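Putative uncharacterized protein (Streptococcus mutans, PDB 3L7N) is uncharacterised but, as a member of the glutamine amidotransferase family, probably hydrolyses glutamine to release ammonia for transfer to an acceptor. Local coordinates at residues Gly15-Trp20 and Met48-Gly53; Lys75-Ala80 and Gly98-Ala103; Gly93-Gly98 and Ala103-Ser108; Ser131-Asp136 and Leu225-Asp230; Ile167-Gly170 and Tyr174-Gln177. All coordinates share one frame; numbering follows the deposited sequence.

Contact 1 of 5, residues Gly15-Trp20 and Met48-Gly53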
# COMPACT_ATOMS: atom_id res chain seq x y z
N GLY A 15 2.79 9.10 -3.94
CA GLY A 15 1.81 9.78 -4.87
C GLY A 15 0.57 10.46 -4.25
O GLY A 15 0.67 11.40 -3.46
N ALA A 16 -0.60 9.99 -4.60
CA ALA A 16 -1.81 10.65 -4.16
C ALA A 16 -2.00 10.69 -2.66
O ALA A 16 -2.79 11.48 -2.19
CB ALA A 16 -3.01 10.06 -4.81
N TYR A 17 -1.32 9.79 -1.88
CA TYR A 17 -1.42 9.87 -0.39
C TYR A 17 -0.81 11.19 0.06
O TYR A 17 -1.39 11.93 0.90
CB TYR A 17 -0.71 8.73 0.28
CG TYR A 17 -1.40 7.39 0.17
CD1 TYR A 17 -2.43 7.02 1.06
CD2 TYR A 17 -1.00 6.45 -0.82
CE1 TYR A 17 -3.04 5.76 1.01
CE2 TYR A 17 -1.67 5.20 -0.95
CZ TYR A 17 -2.68 4.86 -0.00
OH TYR A 17 -3.33 3.67 -0.09
N LEU A 18 0.34 11.56 -0.57
CA LEU A 18 1.01 12.80 -0.25
C LEU A 18 0.18 13.95 -0.70
O LEU A 18 -0.04 14.89 0.07
CB LEU A 18 2.39 12.86 -0.89
CG LEU A 18 3.25 14.07 -0.49
CD1 LEU A 18 3.16 14.35 1.01
CD2 LEU A 18 4.76 13.90 -0.94
N ALA A 19 -0.33 13.89 -1.96
CA ALA A 19 -1.18 14.98 -2.51
C ALA A 19 -2.40 15.25 -1.63
O ALA A 19 -2.69 16.42 -1.27
CB ALA A 19 -1.58 14.65 -3.81
N TRP A 20 -3.09 14.20 -1.26
CA TRP A 20 -4.16 14.29 -0.30
C TRP A 20 -3.72 14.98 0.92
O TRP A 20 -4.35 15.93 1.37
CB TRP A 20 -4.71 12.88 0.06
CG TRP A 20 -5.78 12.95 1.11
CD1 TRP A 20 -7.10 13.32 0.93
CD2 TRP A 20 -5.60 12.75 2.52
NE1 TRP A 20 -7.75 13.35 2.16
CE2 TRP A 20 -6.86 13.01 3.14
CE3 TRP A 20 -4.51 12.34 3.31
CZ2 TRP A 20 -7.06 12.85 4.55
CZ3 TRP A 20 -4.71 12.22 4.75
CH2 TRP A 20 -5.96 12.48 5.32
N MET A 48 -0.78 9.88 12.28
CA MET A 48 -1.07 8.85 11.34
C MET A 48 0.23 8.42 10.65
O MET A 48 1.10 9.24 10.44
CB MET A 48 -2.07 9.38 10.32
CG MET A 48 -2.24 8.54 9.09
SD MET A 48 -3.50 9.28 8.00
CE MET A 48 -3.69 8.01 6.75
N LEU A 49 0.34 7.13 10.31
CA LEU A 49 1.56 6.55 9.80
C LEU A 49 1.16 5.85 8.49
O LEU A 49 0.24 5.04 8.48
CB LEU A 49 2.07 5.50 10.79
CG LEU A 49 3.31 4.72 10.45
CD1 LEU A 49 4.53 5.64 10.27
CD2 LEU A 49 3.59 3.67 11.53
N ILE A 50 1.80 6.19 7.40
CA ILE A 50 1.49 5.61 6.15
C ILE A 50 2.75 5.01 5.69
O ILE A 50 3.75 5.71 5.62
CB ILE A 50 1.09 6.72 5.16
CG1 ILE A 50 -0.13 7.43 5.66
CG2 ILE A 50 0.90 6.19 3.79
CD1 ILE A 50 -0.61 8.50 4.76
N LEU A 51 2.77 3.70 5.44
CA LEU A 51 3.99 3.02 5.00
C LEU A 51 3.76 2.59 3.57
O LEU A 51 2.83 1.85 3.32
CB LEU A 51 4.28 1.75 5.86
CG LEU A 51 4.47 1.83 7.39
CD1 LEU A 51 3.25 1.47 8.05
CD2 LEU A 51 5.62 0.94 7.92
N MET A 52 4.61 3.04 2.64
CA MET A 52 4.45 2.74 1.23
C MET A 52 5.18 1.46 0.80
O MET A 52 5.82 0.83 1.60
CB MET A 52 4.98 3.91 0.40
CG MET A 52 4.07 5.15 0.48
SD MET A 52 2.45 4.87 -0.22
CE MET A 52 1.67 5.68 1.04
N GLY A 53 5.12 1.14 -0.51
CA GLY A 53 5.58 -0.12 -1.01
C GLY A 53 7.08 -0.20 -1.02
O GLY A 53 7.75 0.62 -0.40

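Contact 2 of 5, residues Lys75-Ala80 and Gly98-Ala103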
# COMPACT_ATOMS: atom_id res chain seq x y z
N LYS A 75 8.09 -3.43 14.52
CA LYS A 75 7.90 -2.89 15.86
C LYS A 75 7.30 -1.52 15.82
O LYS A 75 6.49 -1.17 16.69
CB LYS A 75 9.20 -2.87 16.64
CG LYS A 75 9.85 -4.21 16.77
CD LYS A 75 10.48 -4.39 18.21
CE LYS A 75 11.39 -5.67 18.26
NZ LYS A 75 12.66 -5.35 18.98
N LEU A 76 7.70 -0.71 14.85
CA LEU A 76 7.17 0.67 14.80
C LEU A 76 5.63 0.60 14.55
O LEU A 76 4.83 1.30 15.25
CB LEU A 76 7.90 1.52 13.75
CG LEU A 76 7.22 2.79 13.37
CD1 LEU A 76 7.43 3.84 14.37
CD2 LEU A 76 7.69 3.24 12.05
N ILE A 77 5.19 -0.30 13.62
CA ILE A 77 3.73 -0.53 13.43
C ILE A 77 3.03 -0.96 14.78
O ILE A 77 2.02 -0.40 15.17
CB ILE A 77 3.44 -1.52 12.37
CG1 ILE A 77 3.69 -0.94 11.00
CG2 ILE A 77 1.99 -1.92 12.42
CD1 ILE A 77 4.18 -1.94 10.05
N GLN A 78 3.61 -1.92 15.47
CA GLN A 78 3.01 -2.38 16.67
C GLN A 78 2.88 -1.30 17.71
O GLN A 78 1.81 -1.20 18.39
CB GLN A 78 3.78 -3.52 17.21
CG GLN A 78 3.72 -4.68 16.40
CD GLN A 78 4.70 -5.63 16.80
OE1 GLN A 78 4.64 -6.77 16.43
NE2 GLN A 78 5.65 -5.20 17.58
N LYS A 79 3.98 -0.49 17.90
CA LYS A 79 3.91 0.69 18.83
C LYS A 79 2.83 1.59 18.39
O LYS A 79 2.03 2.06 19.20
CB LYS A 79 5.25 1.46 18.90
CG LYS A 79 6.50 0.56 19.43
CD LYS A 79 7.76 1.45 19.89
CE LYS A 79 7.43 2.41 21.19
NZ LYS A 79 8.15 3.82 21.15
N ALA A 80 2.73 1.81 17.10
CA ALA A 80 1.77 2.76 16.63
C ALA A 80 0.31 2.24 16.94
O ALA A 80 -0.48 2.94 17.57
CB ALA A 80 1.98 3.04 15.09
N GLY A 98 0.60 -7.00 8.20
CA GLY A 98 0.22 -8.34 8.46
C GLY A 98 1.10 -8.98 9.53
O GLY A 98 0.58 -9.55 10.56
N VAL A 99 2.43 -8.89 9.33
CA VAL A 99 3.38 -9.45 10.24
C VAL A 99 3.20 -8.82 11.56
O VAL A 99 3.18 -9.49 12.53
CB VAL A 99 4.82 -9.26 9.75
CG1 VAL A 99 5.79 -9.79 10.75
CG2 VAL A 99 5.01 -9.96 8.47
N ALA A 100 3.00 -7.51 11.59
CA ALA A 100 2.93 -6.82 12.88
C ALA A 100 1.78 -7.36 13.71
O ALA A 100 1.86 -7.41 14.91
CB ALA A 100 2.78 -5.36 12.69
N TYR A 101 0.72 -7.79 13.02
CA TYR A 101 -0.56 -8.24 13.65
C TYR A 101 -0.66 -9.78 13.78
O TYR A 101 -1.74 -10.30 14.10
CB TYR A 101 -1.74 -7.75 12.83
CG TYR A 101 -2.13 -6.34 13.17
CD1 TYR A 101 -2.90 -6.08 14.29
CD2 TYR A 101 -1.70 -5.24 12.39
CE1 TYR A 101 -3.31 -4.76 14.63
CE2 TYR A 101 -2.11 -3.93 12.70
CZ TYR A 101 -2.92 -3.72 13.85
OH TYR A 101 -3.31 -2.47 14.21
N GLY A 102 0.46 -10.50 13.50
CA GLY A 102 0.62 -11.84 13.88
C GLY A 102 0.60 -12.82 12.74
O GLY A 102 0.76 -13.98 12.95
N ALA A 103 0.47 -12.37 11.51
CA ALA A 103 0.45 -13.29 10.39
C ALA A 103 1.54 -13.06 9.38
O ALA A 103 1.71 -11.99 8.92
CB ALA A 103 -0.82 -13.19 9.71

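Contact 3 of 5, residues Gly93-Gly98 and Ala103-Ser108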
# COMPACT_ATOMS: atom_id res chain seq x y z
N GLY A 93 4.24 -2.19 2.57
CA GLY A 93 3.65 -1.66 3.78
C GLY A 93 2.47 -2.50 4.33
O GLY A 93 2.31 -2.62 5.55
N ALA A 94 1.65 -3.07 3.41
CA ALA A 94 0.46 -3.86 3.81
C ALA A 94 0.89 -5.23 4.38
O ALA A 94 0.30 -5.74 5.29
CB ALA A 94 -0.40 -4.02 2.72
N GLN A 95 2.03 -5.73 3.90
CA GLN A 95 2.58 -6.98 4.35
C GLN A 95 3.27 -6.85 5.68
O GLN A 95 3.23 -7.80 6.49
CB GLN A 95 3.51 -7.54 3.28
CG GLN A 95 2.74 -7.84 2.00
CD GLN A 95 3.61 -7.92 0.70
OE1 GLN A 95 4.81 -8.24 0.72
NE2 GLN A 95 2.95 -7.68 -0.44
N LEU A 96 3.91 -5.70 5.95
CA LEU A 96 4.50 -5.50 7.28
C LEU A 96 3.39 -5.31 8.32
O LEU A 96 3.50 -5.75 9.43
CB LEU A 96 5.48 -4.32 7.32
CG LEU A 96 6.75 -4.47 6.47
CD1 LEU A 96 7.31 -3.15 6.14
CD2 LEU A 96 7.77 -5.28 7.15
N MET A 97 2.29 -4.70 7.94
CA MET A 97 1.18 -4.68 8.85
C MET A 97 0.68 -6.12 9.20
O MET A 97 0.48 -6.43 10.38
CB MET A 97 0.07 -3.83 8.35
CG MET A 97 0.46 -2.43 8.25
SD MET A 97 -0.90 -1.47 7.78
CE MET A 97 -1.86 -1.57 9.25
N GLY A 98 0.60 -7.00 8.20
CA GLY A 98 0.22 -8.34 8.46
C GLY A 98 1.10 -8.98 9.53
O GLY A 98 0.58 -9.55 10.56
N ALA A 103 0.47 -12.37 11.51
CA ALA A 103 0.45 -13.29 10.39
C ALA A 103 1.54 -13.06 9.38
O ALA A 103 1.71 -11.99 8.92
CB ALA A 103 -0.82 -13.19 9.71
N ASP A 104 2.27 -14.09 9.01
CA ASP A 104 3.30 -13.92 8.02
C ASP A 104 2.82 -13.95 6.61
O ASP A 104 1.81 -14.53 6.31
CB ASP A 104 4.43 -14.90 8.20
CG ASP A 104 5.70 -14.40 7.56
OD1 ASP A 104 5.61 -13.44 6.81
OD2 ASP A 104 6.79 -14.92 7.80
N TYR A 105 3.57 -13.31 5.75
CA TYR A 105 3.14 -12.90 4.45
C TYR A 105 3.16 -14.03 3.49
O TYR A 105 3.82 -14.98 3.71
CB TYR A 105 4.01 -11.74 3.95
CG TYR A 105 5.37 -12.12 3.45
CD1 TYR A 105 5.59 -12.35 2.13
CD2 TYR A 105 6.42 -12.26 4.30
CE1 TYR A 105 6.78 -12.68 1.69
CE2 TYR A 105 7.60 -12.60 3.85
CZ TYR A 105 7.77 -12.80 2.54
OH TYR A 105 8.97 -13.17 2.08
N LEU A 106 2.42 -13.92 2.40
CA LEU A 106 2.34 -15.06 1.43
C LEU A 106 2.59 -14.59 -0.03
O LEU A 106 2.55 -13.41 -0.32
CB LEU A 106 0.95 -15.74 1.51
CG LEU A 106 0.43 -16.21 2.87
CD1 LEU A 106 -1.06 -16.39 2.82
CD2 LEU A 106 1.15 -17.54 3.32
N HIS A 107 2.80 -15.55 -0.95
CA HIS A 107 2.79 -15.28 -2.37
C HIS A 107 1.36 -15.21 -2.89
O HIS A 107 0.50 -15.86 -2.36
CB HIS A 107 3.58 -16.36 -3.15
CG HIS A 107 5.01 -16.51 -2.69
ND1 HIS A 107 5.50 -17.71 -2.17
CD2 HIS A 107 6.05 -15.63 -2.63
CE1 HIS A 107 6.78 -17.55 -1.83
NE2 HIS A 107 7.13 -16.30 -2.10
N SER A 108 1.13 -14.39 -3.92
CA SER A 108 -0.21 -14.18 -4.47
C SER A 108 -0.52 -15.33 -5.44
O SER A 108 0.36 -15.79 -6.11
CB SER A 108 -0.26 -12.85 -5.21
OG SER A 108 -1.58 -12.45 -5.51
O HOH W 1 1.86 -10.25 6.52

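Contact 4 of 5, residues Ser131-Asp136 and Leu225-Asp230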
# COMPACT_ATOMS: atom_id res chain seq x y z
N SER A 131 -17.65 3.76 1.62
CA SER A 131 -18.92 4.10 1.01
C SER A 131 -18.79 4.60 -0.43
O SER A 131 -19.68 4.37 -1.23
CB SER A 131 -19.66 5.11 1.82
OG SER A 131 -19.52 4.84 3.18
N ASP A 132 -17.71 5.30 -0.78
CA ASP A 132 -17.65 5.92 -2.11
C ASP A 132 -16.99 5.06 -3.16
O ASP A 132 -16.82 5.48 -4.28
CB ASP A 132 -17.09 7.30 -2.05
CG ASP A 132 -17.98 8.24 -1.26
OD1 ASP A 132 -19.18 8.21 -1.48
OD2 ASP A 132 -17.50 8.94 -0.36
N PHE A 133 -16.73 3.82 -2.81
CA PHE A 133 -16.22 2.85 -3.76
C PHE A 133 -17.42 2.10 -4.38
O PHE A 133 -18.13 1.38 -3.66
CB PHE A 133 -15.34 1.81 -3.02
CG PHE A 133 -13.94 2.31 -2.64
CD1 PHE A 133 -13.76 3.47 -1.85
CD2 PHE A 133 -12.81 1.54 -2.95
CE1 PHE A 133 -12.48 3.85 -1.45
CE2 PHE A 133 -11.53 1.94 -2.55
CZ PHE A 133 -11.37 3.07 -1.81
N SER A 134 -17.63 2.23 -5.69
CA SER A 134 -18.50 1.28 -6.40
C SER A 134 -18.02 -0.19 -6.09
O SER A 134 -16.84 -0.41 -5.75
CB SER A 134 -18.45 1.54 -7.88
OG SER A 134 -17.16 1.27 -8.40
N ASP A 135 -18.92 -1.18 -6.21
CA ASP A 135 -18.56 -2.60 -5.84
C ASP A 135 -17.33 -3.11 -6.55
O ASP A 135 -16.60 -3.97 -6.01
CB ASP A 135 -19.70 -3.51 -6.18
CG ASP A 135 -20.86 -3.32 -5.31
OD1 ASP A 135 -20.80 -2.42 -4.39
OD2 ASP A 135 -21.85 -4.08 -5.52
N ASP A 136 -17.21 -2.71 -7.82
CA ASP A 136 -16.03 -2.99 -8.63
C ASP A 136 -15.39 -1.67 -9.12
O ASP A 136 -16.11 -0.75 -9.63
CB ASP A 136 -16.37 -3.87 -9.85
CG ASP A 136 -16.93 -5.25 -9.45
OD1 ASP A 136 -16.25 -6.01 -8.68
OD2 ASP A 136 -18.03 -5.59 -9.94
N LEU A 225 -9.49 6.94 -3.49
CA LEU A 225 -8.55 7.08 -2.32
C LEU A 225 -8.88 8.27 -1.44
O LEU A 225 -9.06 8.12 -0.24
CB LEU A 225 -7.18 7.17 -2.79
CG LEU A 225 -6.06 7.04 -1.80
CD1 LEU A 225 -6.19 5.81 -0.89
CD2 LEU A 225 -4.80 6.96 -2.59
N TYR A 226 -9.01 9.46 -2.05
CA TYR A 226 -9.34 10.64 -1.28
C TYR A 226 -10.54 10.43 -0.43
O TYR A 226 -10.59 10.90 0.71
CB TYR A 226 -9.54 11.87 -2.18
CG TYR A 226 -8.33 12.25 -2.96
CD1 TYR A 226 -7.08 11.98 -2.48
CD2 TYR A 226 -8.43 12.90 -4.19
CE1 TYR A 226 -5.89 12.29 -3.24
CE2 TYR A 226 -7.24 13.24 -4.96
CZ TYR A 226 -5.99 12.92 -4.45
OH TYR A 226 -4.82 13.20 -5.18
N SER A 227 -11.57 9.79 -0.98
CA SER A 227 -12.85 9.60 -0.20
C SER A 227 -12.58 8.68 0.99
O SER A 227 -13.05 8.96 2.12
CB SER A 227 -13.94 9.00 -1.04
OG SER A 227 -13.48 7.75 -1.60
N PHE A 228 -11.77 7.62 0.77
CA PHE A 228 -11.32 6.76 1.88
C PHE A 228 -10.53 7.53 2.99
O PHE A 228 -10.93 7.50 4.19
CB PHE A 228 -10.54 5.55 1.38
CG PHE A 228 -9.86 4.77 2.48
CD1 PHE A 228 -10.59 3.81 3.24
CD2 PHE A 228 -8.49 5.01 2.80
CE1 PHE A 228 -9.97 3.09 4.31
CE2 PHE A 228 -7.85 4.31 3.86
CZ PHE A 228 -8.60 3.34 4.63
N LEU A 229 -9.50 8.30 2.60
CA LEU A 229 -8.66 9.00 3.60
C LEU A 229 -9.46 10.02 4.35
O LEU A 229 -9.36 10.13 5.60
CB LEU A 229 -7.40 9.63 2.96
CG LEU A 229 -6.44 8.64 2.24
CD1 LEU A 229 -5.53 9.36 1.20
CD2 LEU A 229 -5.63 7.94 3.27
N ASP A 230 -10.32 10.75 3.62
CA ASP A 230 -11.20 11.69 4.25
C ASP A 230 -12.07 11.07 5.27
O ASP A 230 -12.22 11.61 6.42
CB ASP A 230 -12.02 12.40 3.24
CG ASP A 230 -11.29 13.51 2.62
OD1 ASP A 230 -10.56 14.26 3.34
OD2 ASP A 230 -11.40 13.64 1.42
O HOH W 2 -14.99 5.98 0.48

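Contact 5 of 5, residues Ile167-Gly170 and Tyr174-Gln177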
# COMPACT_ATOMS: atom_id res chain seq x y z
N ILE A 167 -7.51 -4.75 3.59
CA ILE A 167 -7.68 -5.51 4.85
C ILE A 167 -7.85 -4.54 5.98
O ILE A 167 -7.20 -3.51 6.01
CB ILE A 167 -6.50 -6.43 5.13
CG1 ILE A 167 -6.34 -7.45 4.05
CG2 ILE A 167 -6.62 -7.11 6.57
CD1 ILE A 167 -5.09 -8.33 4.26
N LYS A 168 -8.78 -4.82 6.88
CA LYS A 168 -8.90 -4.03 8.03
C LYS A 168 -8.40 -4.82 9.17
O LYS A 168 -9.03 -5.84 9.57
CB LYS A 168 -10.29 -3.66 8.27
CG LYS A 168 -10.48 -2.88 9.57
CD LYS A 168 -11.97 -2.60 9.82
CE LYS A 168 -12.22 -1.74 11.03
NZ LYS A 168 -13.28 -0.65 10.65
N PHE A 169 -7.23 -4.39 9.69
CA PHE A 169 -6.56 -4.98 10.85
C PHE A 169 -7.09 -4.42 12.15
O PHE A 169 -6.95 -5.05 13.20
CB PHE A 169 -5.07 -4.69 10.78
CG PHE A 169 -4.35 -5.47 9.75
CD1 PHE A 169 -3.94 -6.78 10.00
CD2 PHE A 169 -4.08 -4.91 8.50
CE1 PHE A 169 -3.28 -7.55 9.00
CE2 PHE A 169 -3.41 -5.66 7.49
CZ PHE A 169 -3.01 -6.98 7.75
N GLY A 170 -7.59 -3.20 12.12
CA GLY A 170 -7.96 -2.52 13.34
C GLY A 170 -8.93 -1.43 13.02
O GLY A 170 -9.24 -1.21 11.86
N TYR A 174 -5.57 0.17 8.36
CA TYR A 174 -6.02 -0.44 7.07
C TYR A 174 -4.80 -0.77 6.24
O TYR A 174 -3.76 -0.19 6.44
CB TYR A 174 -6.87 0.53 6.32
CG TYR A 174 -8.25 0.56 6.79
CD1 TYR A 174 -9.30 -0.04 6.02
CD2 TYR A 174 -8.58 1.11 8.05
CE1 TYR A 174 -10.66 -0.03 6.49
CE2 TYR A 174 -9.94 1.10 8.53
CZ TYR A 174 -10.95 0.54 7.75
OH TYR A 174 -12.20 0.55 8.22
N ALA A 175 -4.93 -1.69 5.30
CA ALA A 175 -3.82 -2.08 4.45
C ALA A 175 -4.34 -2.23 3.04
O ALA A 175 -5.40 -2.72 2.85
CB ALA A 175 -3.26 -3.34 4.90
N PHE A 176 -3.60 -1.70 2.06
CA PHE A 176 -3.96 -1.84 0.65
C PHE A 176 -2.85 -2.58 -0.01
O PHE A 176 -1.70 -2.11 -0.01
CB PHE A 176 -4.12 -0.46 -0.01
CG PHE A 176 -5.33 0.31 0.46
CD1 PHE A 176 -6.42 0.46 -0.35
CD2 PHE A 176 -5.37 0.88 1.71
CE1 PHE A 176 -7.59 1.23 0.10
CE2 PHE A 176 -6.51 1.62 2.16
CZ PHE A 176 -7.60 1.78 1.35
N GLN A 177 -3.13 -3.74 -0.53
CA GLN A 177 -2.14 -4.43 -1.31
C GLN A 177 -2.01 -3.76 -2.69
O GLN A 177 -0.92 -3.74 -3.30
CB GLN A 177 -2.50 -5.90 -1.44
CG GLN A 177 -1.54 -6.72 -2.31
CD GLN A 177 -0.09 -6.59 -1.90
OE1 GLN A 177 0.75 -6.07 -2.66
NE2 GLN A 177 0.24 -7.12 -0.69

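Contact 1 of 5, residues Gly15-Trp20 and Met48-Gly53
Y17 and the side chains of I50 and M52 close the gap between helix 15-23 and strand 48-51, whose nearest CA atoms, those of Y17 and I50, are 8.3 Å apart. The tight part is the Met-aromatic contact. M52, just past the end of strand 48-51, has CG beside its backbone N and then bends (chi2 -64°), which swings the thioether back toward the helix. Its methyl comes over one face of the Y17 ring, on the CD2 side, although the exact place of CE is doubtful because it also falls too near I50 in the model. SD of M52 is 4.7 Å from the centroid of the Y17 ring and approaches obliquely, 43° off the ring normal. I50 makes a lighter contact, its CD1 lying 4.4 Å from CD1 of Y17. No hydrogen bond joins the two segments, and their touching side chains are all buried. The helix changes character on its other flanks, where L18 and A19, partly exposed, take no part in the contact. Two alternating rows of side chains leave strand 48-51: M48 and I50 point to the helix, L49 and L51 to the other side of the sheet. That is the pattern of a strand sandwiched between helical layers, as in the alpha/beta/alpha glutaminase fold. Around the contact, I50 also meets I3 and F5 of strand 2-7, Y17 reaches V88 and V90 of strand 86-90 and L225 of helix 219-233, and L49 and L51 rest on helix 70-82.

Contact 2 of 5, residues Lys75-Ala80 and Gly98-Ala103
A100 packs on I77 and Q78 where helix 92-100, the helix that follows the probable nucleophile elbow of this glutaminase fold, runs out beside helix 70-82 in a Schellman motif. The methyl of A100 points toward the neighbouring helix and meets two side chains there. From I77 it is the short branch that touches: CG2 lies anti to the backbone N, with CG1 beside that N (chi1 -73°), and this sets CG2 of I77 3.5 Å from CB of A100. From Q78 the contact is made by the aliphatic stem, CG standing 3.9 Å from CB of A100 and 3.6 Å from its carbonyl O. Beyond CG the chain of Q78 is extended and carries the side chain out along the last turn of the other helix. A small residue on one helix lets the backbones come close, the CA atoms of Q78 and A100 being only 5.8 Å apart. Just beyond A100 the helix stops. G102, with positive phi (110°), is the C-prime residue, and two backbone bonds wrap the end: N of A103 to O of G98 at 3.0 Å, and N of G102 to O of V99 at 3.1 Å. The contact is partly buried, I77 lying on the inner side and Q78 on the outer. V74 of helix 70-82 continues the interface against V99 and A100, and A81 meets Y101. On the inward side, I77 and A80 lie on L51 and L49 of strand 48-51, while the Y101 ring meets that of F169 on strand 166-170.

Contact 3 of 5, residues Gly93-Gly98 and Ala103-Ser108
Q95 and Y105 meet only loosely through their side chains, CB to CB at 4.3 Å, where the chain doubles back past the helix it has just left. Y105 has CG between its backbone N and carbonyl carbon (chi1 77°), and its ring extends on past the side chain of Q95; the phenol oxygen is bonded farther off, to OG of S59. The polar part is all backbone. A water bridges the two segments, donating to O of Q95 at 2.8 Å and to O of A103 at 3.0 Å, and so ties a carbonyl of the helix to the departing chain, near the helix-ending bond of A103 to G98. G98 has no side chain, and a CB there would come close to O of A103; the CA atoms of G98 and A103 are 5.3 Å apart. G93, near the start of helix 92-100, belongs to a GxCxG sequence consistent with a nucleophile elbow. Outside the two segments, Q95 and Y105 both rest on P58 and on D145 of strand 145-146, L106 pairs through its backbone with M146, and L96 faces helix 70-82 from the other side of the helix.

Contact 4 of 5, residues Ser131-Asp136 and Leu225-Asp230
D132 and F133, from the loop between strands 115-120 and 136-143, lie against S227 and F228 on helix 219-233. The van der Waals contacts come first. F133 sends its ring toward the helix with CE1 leading, and CB of F228 meets that ring at its edge, close to the ring plane, 3.8 Å from CE1. The F228 ring itself leads away, its CG anti to the backbone N (chi1 170°), and packs edge-to-face with Y174 and F176. D132 lies alongside S227, OD2 of D132 being 3.6 Å from CB of S227. The polar link is indirect. OG of S227 sits between its backbone N and carbonyl carbon (chi1 57°), facing the loop, and a water lies 3.1 Å from it. The same water accepts from N of D132, so it joins a loop amide to a helix hydroxyl. The carboxylate of D132 runs past S227 and forms a salt bridge with R231, one turn further along the helix. Within the loop, OG of S134 donates to O of D136 at the start of strand 136-143. F133 and F228 are buried, whereas D132 is exposed. No direct hydrogen bond crosses between the two segments, which implies that the loop is held to the helix by the edge of the F133 ring against CB of F228, one water and the salt bridge of D132 to R231.

Contact 5 of 5, residues Ile167-Gly170 and Tyr174-Gln177
K168 and Y174 face each other as the non-hydrogen-bonded pair of an antiparallel beta hairpin, strands 166-170 and 173-176, within the central sheet of the glutaminase fold. Their side chains cross obliquely. K168 starts with CG anti to the backbone N (chi1 176°) and stays extended to its last torsion, so CG lies over one face of the Y174 ring, while CD and CE pass along toward its hydroxyl. CG of K168 is 4.2 Å from the ring centroid, a CH-pi contact. The final bend brings the ammonium down to the phenol, NZ of K168 donating to OH of Y174 at 2.9 Å. That hydroxyl also bonds OD2 of D127, so the buried ring is held along its face and at its oxygen. The Y174 ring further meets F228 of helix 219-233 edge-to-face. I167 and A175 occupy the other face of the sheet and form the hydrogen-bonded pair: N of I167 to O of A175 is 3.0 Å, and N of A175 returns to O of I167 at 3.0 Å. Here F169, released from strict alternation by a classic beta bulge in which F169 and G170 both oppose the residue before Y174, leans back over its neighbours. M97 and A94 of helix 92-100 cover F169 and A175 on this side. CG2 of I167 lies 3.6 Å above one face of the F169 ring, offset toward the rim, and CB of A175 comes at the ring edge, 3.5 Å from CE2 of F169.

Contacts 1 and 5 are buried in the core and reach the same sheet, while contacts 2, 3 and 4 are only partly buried. Contacts 2 and 3 share helix 92-100, with G98 and A103 common to both, and lie on one side of the sheet; helices 15-23 and 219-233, in contacts 1 and 4, pack together on the other, W20 NE1 reaching D230 OD1. Contact 5 lies between these layers, with F169 against G98 and Y174 against F228. Chemistry follows place: contact 1 is apolar and sulfur-aromatic, contact 5 adds backbone pairing and a lysine-tyrosine hydrogen bond, contact 2 sets alanine against aliphatic groups at a helix end, and waters bridge the partly buried contacts 3 and 4.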